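Local coordinates for protein L-ribulose 3-epimerase (Methylomonas sp. DH-1, PDB 7CJ6) that catalyses the manganese-dependent epimerisation of ketoses at carbon 3, interconverting L-ribulose and L-xylulose most actively and also D-allulose and D-fructose, at residues 10-15 against 246-251; 116-121 against 155-160; 150-155 against 186-191. All coordinates share one frame; numbering follows the deposited sequence.

Contact 1: 10-15 against 246-251; sequences GGHALV and ESFSSE. With MN (manganese (II) ion), chain C; PSJ (D-psicose), chain D.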
loop_
_atom_site.group_PDB
_atom_site.type_symbol
_atom_site.label_atom_id
_atom_site.label_comp_id
_atom_site.label_asym_id
_atom_site.label_seq_id
_atom_site.Cartn_x
_atom_site.Cartn_y
_atom_site.Cartn_z
ATOM N N GLY A 10 20.755 -6.226 -10.622
ATOM C CA GLY A 10 20.143 -7.548 -10.442
ATOM C C GLY A 10 18.700 -7.561 -10.897
ATOM O O GLY A 10 18.064 -6.481 -10.925
ATOM N N GLY A 11 18.217 -8.754 -11.243
ATOM C CA GLY A 11 16.802 -9.038 -11.515
ATOM C C GLY A 11 16.246 -9.953 -10.446
ATOM O O GLY A 11 16.910 -10.953 -10.102
ATOM N N HIS A 12 15.092 -9.598 -9.896
ATOM C CA HIS A 12 14.366 -10.422 -8.899
ATOM C C HIS A 12 13.859 -11.681 -9.610
ATOM O O HIS A 12 13.443 -11.578 -10.782
ATOM C CB HIS A 12 13.263 -9.584 -8.250
ATOM C CG HIS A 12 12.662 -10.221 -7.046
ATOM N ND1 HIS A 12 11.654 -11.152 -7.142
ATOM C CD2 HIS A 12 12.921 -10.066 -5.731
ATOM C CE1 HIS A 12 11.315 -11.551 -5.934
ATOM N NE2 HIS A 12 12.081 -10.901 -5.053
ATOM N N ALA A 13 13.911 -12.832 -8.937
ATOM C CA ALA A 13 13.557 -14.147 -9.516
ATOM C C ALA A 13 12.152 -14.094 -10.135
ATOM O O ALA A 13 11.967 -14.690 -11.215
ATOM C CB ALA A 13 13.665 -15.211 -8.455
ATOM N N LEU A 14 11.207 -13.396 -9.492
ATOM C CA LEU A 14 9.754 -13.448 -9.830
ATOM C C LEU A 14 9.450 -12.642 -11.095
ATOM O O LEU A 14 8.262 -12.587 -11.488
ATOM C CB LEU A 14 8.917 -12.945 -8.652
ATOM C CG LEU A 14 8.186 -14.055 -7.901
ATOM C CD1 LEU A 14 9.167 -14.895 -7.112
ATOM C CD2 LEU A 14 7.112 -13.498 -6.986
ATOM N N VAL A 15 10.470 -12.051 -11.713
ATOM C CA VAL A 15 10.359 -11.469 -13.077
ATOM C C VAL A 15 10.222 -12.627 -14.074
ATOM O O VAL A 15 9.565 -12.426 -15.110
ATOM C CB VAL A 15 11.557 -10.559 -13.399
ATOM C CG1 VAL A 15 11.597 -10.185 -14.872
ATOM C CG2 VAL A 15 11.555 -9.318 -12.522
ATOM N N GLU A 246 12.631 -5.125 -9.538
ATOM C CA GLU A 246 11.590 -5.930 -8.863
ATOM C C GLU A 246 10.236 -5.595 -9.487
ATOM O O GLU A 246 9.891 -4.395 -9.563
ATOM C CB GLU A 246 11.633 -5.645 -7.366
ATOM C CG GLU A 246 10.649 -6.481 -6.581
ATOM C CD GLU A 246 10.928 -6.492 -5.093
ATOM O OE1 GLU A 246 11.215 -7.570 -4.564
ATOM O OE2 GLU A 246 10.860 -5.421 -4.472
ATOM N N SER A 247 9.509 -6.622 -9.929
ATOM C CA SER A 247 8.201 -6.485 -10.613
ATOM C C SER A 247 7.370 -7.749 -10.385
ATOM O O SER A 247 7.936 -8.865 -10.379
ATOM C CB SER A 247 8.389 -6.195 -12.078
ATOM O OG SER A 247 7.136 -6.030 -12.726
ATOM N N PHE A 248 6.067 -7.568 -10.194
ATOM C CA PHE A 248 5.110 -8.669 -9.926
ATOM C C PHE A 248 3.886 -8.492 -10.821
ATOM O O PHE A 248 3.268 -7.406 -10.810
ATOM C CB PHE A 248 4.750 -8.712 -8.442
ATOM C CG PHE A 248 5.946 -8.865 -7.539
ATOM C CD1 PHE A 248 6.475 -10.116 -7.269
ATOM C CD2 PHE A 248 6.564 -7.754 -6.988
ATOM C CE1 PHE A 248 7.583 -10.255 -6.448
ATOM C CE2 PHE A 248 7.670 -7.895 -6.166
ATOM C CZ PHE A 248 8.180 -9.144 -5.899
ATOM N N SER A 249 3.596 -9.534 -11.603
ATOM C CA SER A 249 2.402 -9.657 -12.474
ATOM C C SER A 249 1.743 -11.008 -12.189
ATOM O O SER A 249 2.476 -11.949 -11.813
ATOM C CB SER A 249 2.769 -9.521 -13.926
ATOM O OG SER A 249 1.627 -9.688 -14.753
ATOM N N SER A 250 0.421 -11.094 -12.356
ATOM C CA SER A 250 -0.357 -12.349 -12.191
ATOM C C SER A 250 0.162 -13.400 -13.178
ATOM O O SER A 250 -0.115 -14.599 -12.971
ATOM C CB SER A 250 -1.834 -12.103 -12.366
ATOM O OG SER A 250 -2.094 -11.451 -13.600
ATOM N N GLU A 251 0.902 -12.961 -14.202
ATOM C CA GLU A 251 1.446 -13.833 -15.278
ATOM C C GLU A 251 2.451 -14.812 -14.656
ATOM O O GLU A 251 2.438 -15.996 -15.056
ATOM C CB GLU A 251 2.070 -12.983 -16.388
ATOM C CG GLU A 251 1.523 -13.303 -17.771
ATOM C CD GLU A 251 2.306 -14.347 -18.550
ATOM O OE1 GLU A 251 3.494 -14.557 -18.230
ATOM O OE2 GLU A 251 1.724 -14.948 -19.475
HETATM MN MN MN C . 11.548 -4.933 -2.636
HETATM C C1 PSJ D . 8.219 -7.145 -0.958
HETATM O O1 PSJ D . 7.213 -6.154 -1.191
HETATM C C2 PSJ D . 9.548 -6.574 -1.367
HETATM O O2 PSJ D . 9.572 -5.463 -1.814
HETATM C C3 PSJ D . 10.802 -7.373 -1.175
HETATM O O3 PSJ D . 11.648 -7.297 -2.320
HETATM C C4 PSJ D . 10.372 -8.800 -0.897
HETATM O O4 PSJ D . 9.825 -8.796 0.416
HETATM C C5 PSJ D . 11.494 -9.827 -0.972
HETATM O O5 PSJ D . 12.710 -9.189 -1.385
HETATM C C6 PSJ D . 11.124 -10.949 -1.942
HETATM O O6 PSJ D . 12.072 -12.027 -1.861
#
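His12 and Glu246 bring their CA atoms to 5.3 Å where the first and last strands of the barrel give out, and the chains then run on as a 3-10 turn (13-15) and an irregular loop, with no hydrogen bond passing between the two segments. The side chains of His12 and Glu246 lie alongside each other and point the same way, toward the sugar. Glu246, probably a proton donor/acceptor, and His12, which binds D-allulose, form this side of the TIM-barrel active site. With CG anti to the backbone N (chi1 -177°) and the chain extended beyond it, Glu246 reaches the manganese ion, which OE2 binds at 2.0 Å; OE1 lies 3.2 Å from His12 CD2. Asp185, His211 and Glu152 complete the protein ligands of the metal. The edge of Phe248 is turned to the face of the imidazole in an offset edge-to-face pair, centroids 5.4 Å apart and planes at 67°. The rotation of that imidazole is further restrained by Leu14 N, which donates to His12 ND1 over 3.3 Å, while His12 NE2 meets C6 of the bound D-psicose (D-allulose) at 3.3 Å. Leu14 CD2 abuts the rim of Phe248 in the ring plane, 3.3 Å from CE1, a tight apolar contact. Backbone bonds from Gly10 and His12 to Phe245 close the barrel between strands 8-12 and 242-245; helix 271-285 packs on Val15 and Ser247, and helix 257-260 covers Leu14.

Contact 2: 116-121 against 155-160; sequences LGKYPG and NRYETN. With PSJ (D-psicose), chain D.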
loop_
_atom_site.group_PDB
_atom_site.type_symbol
_atom_site.label_atom_id
_atom_site.label_comp_id
_atom_site.label_asym_id
_atom_site.label_seq_id
_atom_site.Cartn_x
_atom_site.Cartn_y
_atom_site.Cartn_z
ATOM N N LEU A 116 6.590 -10.940 6.640
ATOM C CA LEU A 116 6.128 -10.141 5.478
ATOM C C LEU A 116 4.605 -10.264 5.387
ATOM O O LEU A 116 4.109 -11.391 5.175
ATOM C CB LEU A 116 6.803 -10.651 4.202
ATOM C CG LEU A 116 6.359 -9.964 2.915
ATOM C CD1 LEU A 116 6.781 -8.502 2.910
ATOM C CD2 LEU A 116 6.918 -10.685 1.697
ATOM N N GLY A 117 3.891 -9.154 5.574
ATOM C CA GLY A 117 2.438 -9.108 5.344
ATOM C C GLY A 117 1.740 -8.113 6.244
ATOM O O GLY A 117 2.417 -7.244 6.814
ATOM N N LYS A 118 0.420 -8.245 6.361
ATOM C CA LYS A 118 -0.467 -7.188 6.903
ATOM C C LYS A 118 -0.800 -7.509 8.364
ATOM O O LYS A 118 -1.761 -8.273 8.606
ATOM C CB LYS A 118 -1.708 -7.064 6.015
ATOM C CG LYS A 118 -2.636 -5.912 6.365
ATOM C CD LYS A 118 -3.644 -5.611 5.280
ATOM C CE LYS A 118 -4.554 -4.459 5.643
ATOM N NZ LYS A 118 -5.361 -4.757 6.848
ATOM N N TYR A 119 -0.018 -6.955 9.293
ATOM C CA TYR A 119 -0.236 -7.079 10.756
ATOM C C TYR A 119 -1.585 -6.456 11.081
ATOM O O TYR A 119 -1.926 -5.407 10.538
ATOM C CB TYR A 119 0.891 -6.411 11.547
ATOM C CG TYR A 119 2.176 -7.198 11.587
ATOM C CD1 TYR A 119 2.388 -8.182 12.538
ATOM C CD2 TYR A 119 3.187 -6.956 10.673
ATOM C CE1 TYR A 119 3.567 -8.910 12.578
ATOM C CE2 TYR A 119 4.372 -7.673 10.702
ATOM C CZ TYR A 119 4.566 -8.652 11.659
ATOM O OH TYR A 119 5.734 -9.362 11.686
ATOM N N PRO A 120 -2.400 -7.103 11.945
ATOM C CA PRO A 120 -3.712 -6.571 12.297
ATOM C C PRO A 120 -3.639 -5.452 13.347
ATOM O O PRO A 120 -4.667 -4.886 13.662
ATOM C CB PRO A 120 -4.444 -7.809 12.843
ATOM C CG PRO A 120 -3.342 -8.666 13.436
ATOM C CD PRO A 120 -2.113 -8.393 12.590
ATOM N N GLY A 121 -2.441 -5.156 13.855
ATOM C CA GLY A 121 -2.236 -4.132 14.897
ATOM C C GLY A 121 -0.797 -3.632 14.940
ATOM O O GLY A 121 0.095 -4.217 14.325
ATOM N N ASN A 155 6.197 -0.949 3.045
ATOM C CA ASN A 155 5.006 -0.121 3.368
ATOM C C ASN A 155 4.234 -0.760 4.530
ATOM O O ASN A 155 4.563 -1.884 4.921
ATOM C CB ASN A 155 4.120 0.112 2.140
ATOM C CG ASN A 155 3.398 -1.128 1.659
ATOM O OD1 ASN A 155 2.524 -1.656 2.352
ATOM N ND2 ASN A 155 3.731 -1.573 0.455
ATOM N N ARG A 156 3.256 -0.020 5.046
ATOM C CA ARG A 156 2.457 -0.293 6.265
ATOM C C ARG A 156 1.690 -1.614 6.136
ATOM O O ARG A 156 1.349 -2.194 7.188
ATOM C CB ARG A 156 1.472 0.862 6.454
ATOM C CG ARG A 156 0.522 1.042 5.279
ATOM C CD ARG A 156 -0.240 2.349 5.321
ATOM N NE ARG A 156 0.661 3.500 5.287
ATOM C CZ ARG A 156 0.306 4.735 5.610
ATOM N NH1 ARG A 156 -0.935 4.984 5.988
ATOM N NH2 ARG A 156 1.189 5.718 5.551
ATOM N N TYR A 157 1.394 -2.040 4.905
ATOM C CA TYR A 157 0.621 -3.270 4.595
ATOM C C TYR A 157 1.542 -4.496 4.605
ATOM O O TYR A 157 1.016 -5.619 4.449
ATOM C CB TYR A 157 -0.078 -3.161 3.236
ATOM C CG TYR A 157 -0.991 -1.973 3.077
ATOM C CD1 TYR A 157 -2.222 -1.925 3.708
ATOM C CD2 TYR A 157 -0.619 -0.885 2.304
ATOM C CE1 TYR A 157 -3.070 -0.840 3.559
ATOM C CE2 TYR A 157 -1.448 0.213 2.148
ATOM C CZ TYR A 157 -2.677 0.238 2.782
ATOM O OH TYR A 157 -3.499 1.320 2.637
ATOM N N GLU A 158 2.849 -4.300 4.810
ATOM C CA GLU A 158 3.882 -5.359 4.638
ATOM C C GLU A 158 4.747 -5.483 5.899
ATOM O O GLU A 158 5.385 -6.539 6.070
ATOM C CB GLU A 158 4.723 -5.079 3.387
ATOM C CG GLU A 158 3.921 -5.154 2.096
ATOM C CD GLU A 158 4.712 -5.382 0.818
ATOM O OE1 GLU A 158 5.846 -5.902 0.894
ATOM O OE2 GLU A 158 4.185 -5.039 -0.259
ATOM N N THR A 159 4.781 -4.452 6.748
ATOM C CA THR A 159 5.386 -4.522 8.102
ATOM C C THR A 159 4.799 -3.435 9.001
ATOM O O THR A 159 4.366 -2.383 8.469
ATOM C CB THR A 159 6.908 -4.366 8.082
ATOM O OG1 THR A 159 7.340 -4.682 9.406
ATOM C CG2 THR A 159 7.363 -2.978 7.687
ATOM N N ASN A 160 4.809 -3.685 10.313
ATOM C CA ASN A 160 4.438 -2.682 11.341
ATOM C C ASN A 160 5.696 -2.210 12.087
ATOM O O ASN A 160 5.545 -1.425 13.029
ATOM C CB ASN A 160 3.360 -3.222 12.282
ATOM C CG ASN A 160 3.791 -4.426 13.091
ATOM O OD1 ASN A 160 4.925 -4.890 12.988
ATOM N ND2 ASN A 160 2.882 -4.942 13.904
HETATM C C1 PSJ D . 8.219 -7.145 -0.958
HETATM O O1 PSJ D . 7.213 -6.154 -1.191
HETATM C C2 PSJ D . 9.548 -6.574 -1.367
HETATM O O2 PSJ D . 9.572 -5.463 -1.814
HETATM C C3 PSJ D . 10.802 -7.373 -1.175
HETATM O O3 PSJ D . 11.648 -7.297 -2.320
HETATM C C4 PSJ D . 10.372 -8.800 -0.897
HETATM O O4 PSJ D . 9.825 -8.796 0.416
HETATM C C5 PSJ D . 11.494 -9.827 -0.972
HETATM O O5 PSJ D . 12.710 -9.189 -1.385
HETATM C C6 PSJ D . 11.124 -10.949 -1.942
HETATM O O6 PSJ D . 12.072 -12.027 -1.861
HETATM O O HOH W 1 1.697 -4.968 8.229
#
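Tyr119 and Asn160 meet as a stacked pair: the amide lies over one face of the phenol ring, the two planes only 9° apart, with Asn160 ND2 3.3 Å from Tyr119 CG and OD1 toward the rim. A chi1 of 63°, which sets CG between the backbone N and the carbonyl carbon, places the Asn160 amide there. One bond fixes its rotation: Asn160 ND2 donates to Gly121 O over 2.9 Å, in both the amide and the carbonyl plane. Lys118 and Tyr157 run side by side, Lys118 CE 4.0 Å from Tyr157 CD1 at the ring edge, and their polar ends reach NZ to Thr260 O and OH to Glu158 OE2, both of the second subunit. Leu116 and Glu158 are likewise alongside; CD1 of Leu116 touches Glu158 OE1 at 3.4 Å, and OE1 accepts from O1 of the bound D-psicose over 2.5 Å, while OE2 is hydrogen-bonded to Tyr157 OH of the second subunit. Between these pairs the backbones join through Gly117 N, which donates to Glu158 O over 3.1 Å from above the carbonyl plane. A water donates to Gly117 O and Arg156 O and accepts from Tyr119 N, bridging the loops. These loops follow strands 107-112 and 148-152 of the barrel and lead into helices 125-143 and 165-175, while helix 257-260 touches Leu116 and the second subunit packs on Lys118 and Tyr157.

Contact 3: 150-155 against 186-191; sequences DLEVVN and TYHMNI. With MN (manganese (II) ion), chain C; PSJ (D-psicose), chain D.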
loop_
_atom_site.group_PDB
_atom_site.type_symbol
_atom_site.label_atom_id
_atom_site.label_comp_id
_atom_site.label_asym_id
_atom_site.label_seq_id
_atom_site.Cartn_x
_atom_site.Cartn_y
_atom_site.Cartn_z
ATOM N N ASP A 150 20.825 -6.574 4.804
ATOM C CA ASP A 150 20.175 -5.278 4.487
ATOM C C ASP A 150 18.678 -5.405 4.784
ATOM O O ASP A 150 18.002 -6.190 4.089
ATOM C CB ASP A 150 20.470 -4.873 3.042
ATOM C CG ASP A 150 21.858 -5.277 2.580
ATOM O OD1 ASP A 150 22.788 -4.452 2.731
ATOM O OD2 ASP A 150 21.997 -6.404 2.056
ATOM N N LEU A 151 18.200 -4.660 5.784
ATOM C CA LEU A 151 16.794 -4.679 6.266
ATOM C C LEU A 151 15.951 -3.814 5.330
ATOM O O LEU A 151 16.165 -2.581 5.295
ATOM C CB LEU A 151 16.713 -4.137 7.698
ATOM C CG LEU A 151 17.809 -4.582 8.663
ATOM C CD1 LEU A 151 17.354 -4.397 10.097
ATOM C CD2 LEU A 151 18.216 -6.020 8.428
ATOM N N GLU A 152 15.023 -4.438 4.601
ATOM C CA GLU A 152 14.185 -3.735 3.601
ATOM C C GLU A 152 13.011 -3.053 4.304
ATOM O O GLU A 152 12.117 -3.757 4.819
ATOM C CB GLU A 152 13.681 -4.688 2.524
ATOM C CG GLU A 152 13.021 -3.957 1.381
ATOM C CD GLU A 152 12.638 -4.841 0.214
ATOM O OE1 GLU A 152 12.734 -6.078 0.363
ATOM O OE2 GLU A 152 12.231 -4.294 -0.824
ATOM N N VAL A 153 13.036 -1.725 4.308
ATOM C CA VAL A 153 11.912 -0.842 4.727
ATOM C C VAL A 153 10.774 -1.065 3.730
ATOM O O VAL A 153 10.983 -0.815 2.536
ATOM C CB VAL A 153 12.382 0.625 4.773
ATOM C CG1 VAL A 153 11.239 1.586 5.049
ATOM C CG2 VAL A 153 13.495 0.806 5.793
ATOM N N VAL A 154 9.637 -1.597 4.184
ATOM C CA VAL A 154 8.465 -1.829 3.294
ATOM C C VAL A 154 7.269 -1.042 3.836
ATOM O O VAL A 154 7.351 -0.536 4.977
ATOM C CB VAL A 154 8.170 -3.332 3.164
ATOM C CG1 VAL A 154 9.281 -4.033 2.391
ATOM C CG2 VAL A 154 7.972 -3.969 4.529
ATOM N N ASN A 155 6.197 -0.949 3.045
ATOM C CA ASN A 155 5.006 -0.121 3.368
ATOM C C ASN A 155 4.234 -0.760 4.530
ATOM O O ASN A 155 4.563 -1.884 4.921
ATOM C CB ASN A 155 4.120 0.112 2.140
ATOM C CG ASN A 155 3.398 -1.128 1.659
ATOM O OD1 ASN A 155 2.524 -1.656 2.352
ATOM N ND2 ASN A 155 3.731 -1.573 0.455
ATOM N N THR A 186 11.883 1.617 -4.096
ATOM C CA THR A 186 11.187 2.820 -4.626
ATOM C C THR A 186 9.672 2.606 -4.553
ATOM O O THR A 186 8.947 3.583 -4.300
ATOM C CB THR A 186 11.661 3.171 -6.040
ATOM O OG1 THR A 186 11.384 2.074 -6.913
ATOM C CG2 THR A 186 13.136 3.508 -6.068
ATOM N N TYR A 187 9.206 1.380 -4.769
ATOM C CA TYR A 187 7.767 1.030 -4.658
ATOM C C TYR A 187 7.259 1.435 -3.271
ATOM O O TYR A 187 6.252 2.159 -3.181
ATOM C CB TYR A 187 7.543 -0.457 -4.928
ATOM C CG TYR A 187 6.183 -0.949 -4.510
ATOM C CD1 TYR A 187 5.046 -0.596 -5.217
ATOM C CD2 TYR A 187 6.027 -1.755 -3.396
ATOM C CE1 TYR A 187 3.791 -1.037 -4.832
ATOM C CE2 TYR A 187 4.780 -2.215 -3.006
ATOM C CZ TYR A 187 3.656 -1.853 -3.726
ATOM O OH TYR A 187 2.419 -2.296 -3.344
ATOM N N HIS A 188 7.925 0.960 -2.215
ATOM C CA HIS A 188 7.537 1.194 -0.796
ATOM C C HIS A 188 7.757 2.665 -0.434
ATOM O O HIS A 188 6.940 3.227 0.319
ATOM C CB HIS A 188 8.318 0.255 0.130
ATOM C CG HIS A 188 8.008 -1.183 -0.108
ATOM N ND1 HIS A 188 6.774 -1.725 0.186
ATOM C CD2 HIS A 188 8.756 -2.185 -0.619
ATOM C CE1 HIS A 188 6.774 -3.006 -0.132
ATOM N NE2 HIS A 188 7.981 -3.317 -0.623
ATOM N N MET A 189 8.826 3.262 -0.962
ATOM C CA MET A 189 9.180 4.681 -0.705
ATOM C C MET A 189 8.064 5.572 -1.255
ATOM O O MET A 189 7.706 6.560 -0.586
ATOM C CB MET A 189 10.507 5.042 -1.373
ATOM C CG MET A 189 11.711 4.378 -0.729
ATOM S SD MET A 189 13.224 4.813 -1.615
ATOM C CE MET A 189 13.495 6.476 -1.012
ATOM N N ASN A 190 7.522 5.202 -2.417
ATOM C CA ASN A 190 6.465 5.960 -3.136
ATOM C C ASN A 190 5.268 6.174 -2.205
ATOM O O ASN A 190 4.608 7.229 -2.308
ATOM C CB ASN A 190 6.041 5.236 -4.413
ATOM C CG ASN A 190 5.016 6.014 -5.205
ATOM O OD1 ASN A 190 5.307 7.094 -5.717
ATOM N ND2 ASN A 190 3.815 5.473 -5.311
ATOM N N ILE A 191 4.995 5.197 -1.337
ATOM C CA ILE A 191 3.855 5.236 -0.376
ATOM C C ILE A 191 4.257 6.034 0.873
ATOM O O ILE A 191 3.528 6.985 1.210
ATOM C CB ILE A 191 3.389 3.810 -0.035
ATOM C CG1 ILE A 191 2.809 3.107 -1.264
ATOM C CG2 ILE A 191 2.410 3.843 1.123
ATOM C CD1 ILE A 191 2.572 1.623 -1.080
HETATM MN MN MN C . 11.548 -4.933 -2.636
HETATM C C1 PSJ D . 8.219 -7.145 -0.958
HETATM O O1 PSJ D . 7.213 -6.154 -1.191
HETATM C C2 PSJ D . 9.548 -6.574 -1.367
HETATM O O2 PSJ D . 9.572 -5.463 -1.814
HETATM C C3 PSJ D . 10.802 -7.373 -1.175
HETATM O O3 PSJ D . 11.648 -7.297 -2.320
HETATM C C4 PSJ D . 10.372 -8.800 -0.897
HETATM O O4 PSJ D . 9.825 -8.796 0.416
HETATM C C5 PSJ D . 11.494 -9.827 -0.972
HETATM O O5 PSJ D . 12.710 -9.189 -1.385
HETATM C C6 PSJ D . 11.124 -10.949 -1.942
HETATM O O6 PSJ D . 12.072 -12.027 -1.861
#
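His188 and Val154 meet where, in this TIM barrel, the loop following strand 148-152 faces the first turn of helix 186-192. Of the apolar contacts, the main one is a CH-pi interaction: Val154 CG1 sits over one face of the imidazole, 3.6 Å from its centroid and 20° off the normal. Tyr187 CD2 covers the opposite face, so the ring is sandwiched. The CD1 methyl of Ile191 packs on the Asn155 side chain, 3.9 Å from Asn155 CB.

Polar contacts gather at the two ring nitrogens. Asn155 ND2 gives His188 ND1 a weak, bent bond of 3.1 Å with an N-H...acceptor angle of 121°, the amide plane tilted against the ring; the same ND2 also bonds to Tyr157 OH of the second subunit, while OD1 accepts from Tyr157 N of its own chain in an Asx turn that helps set the amide. With CG anti to its carbonyl carbon, His188 swings its other nitrogen to the sugar, where NE2 donates to both O2 and O1 of the bound D-psicose (D-allulose). A phenylalanine in place of His188 would probably leave O1 and O2 without this shared donor and Asn155 ND2 without its acceptor on the ring.

Metal coordination makes up the third kind. Glu152, probably one of the proton donor/acceptor residues, is extended beyond CG and binds manganese through OE2 at 2.0 Å, beside Asp185, His211 and Glu246, and that oxygen lies 4.1 Å from His188 CD2. O2 of D-psicose is shared: it is a ligand of the manganese ion and accepts from His188 NE2 at 2.9 Å, with an N-H...acceptor angle of 152°.

How the contacts relate
All three contacts face one active site, and each touches the bound D-psicose. Contacts 1 and 3, with centres 16 Å apart, share the manganese ion: Glu246 OE2 and Glu152 OE2, both ligands of the ion, lie 4.1 Å apart. Contacts 2 and 3 are closer, 12 Å between centres, and share Asn155; Glu158 OE1 packs 3.2 Å from His188 CE1, and Thr159 CG2 meets Val154 CG2 at 3.4 Å. Both also reach the second subunit, whereas no other chain touches contact 1. Contacts 1 and 2 do not meet, their nearest atoms being about 7 Å apart, and the sugar spans the distance between them.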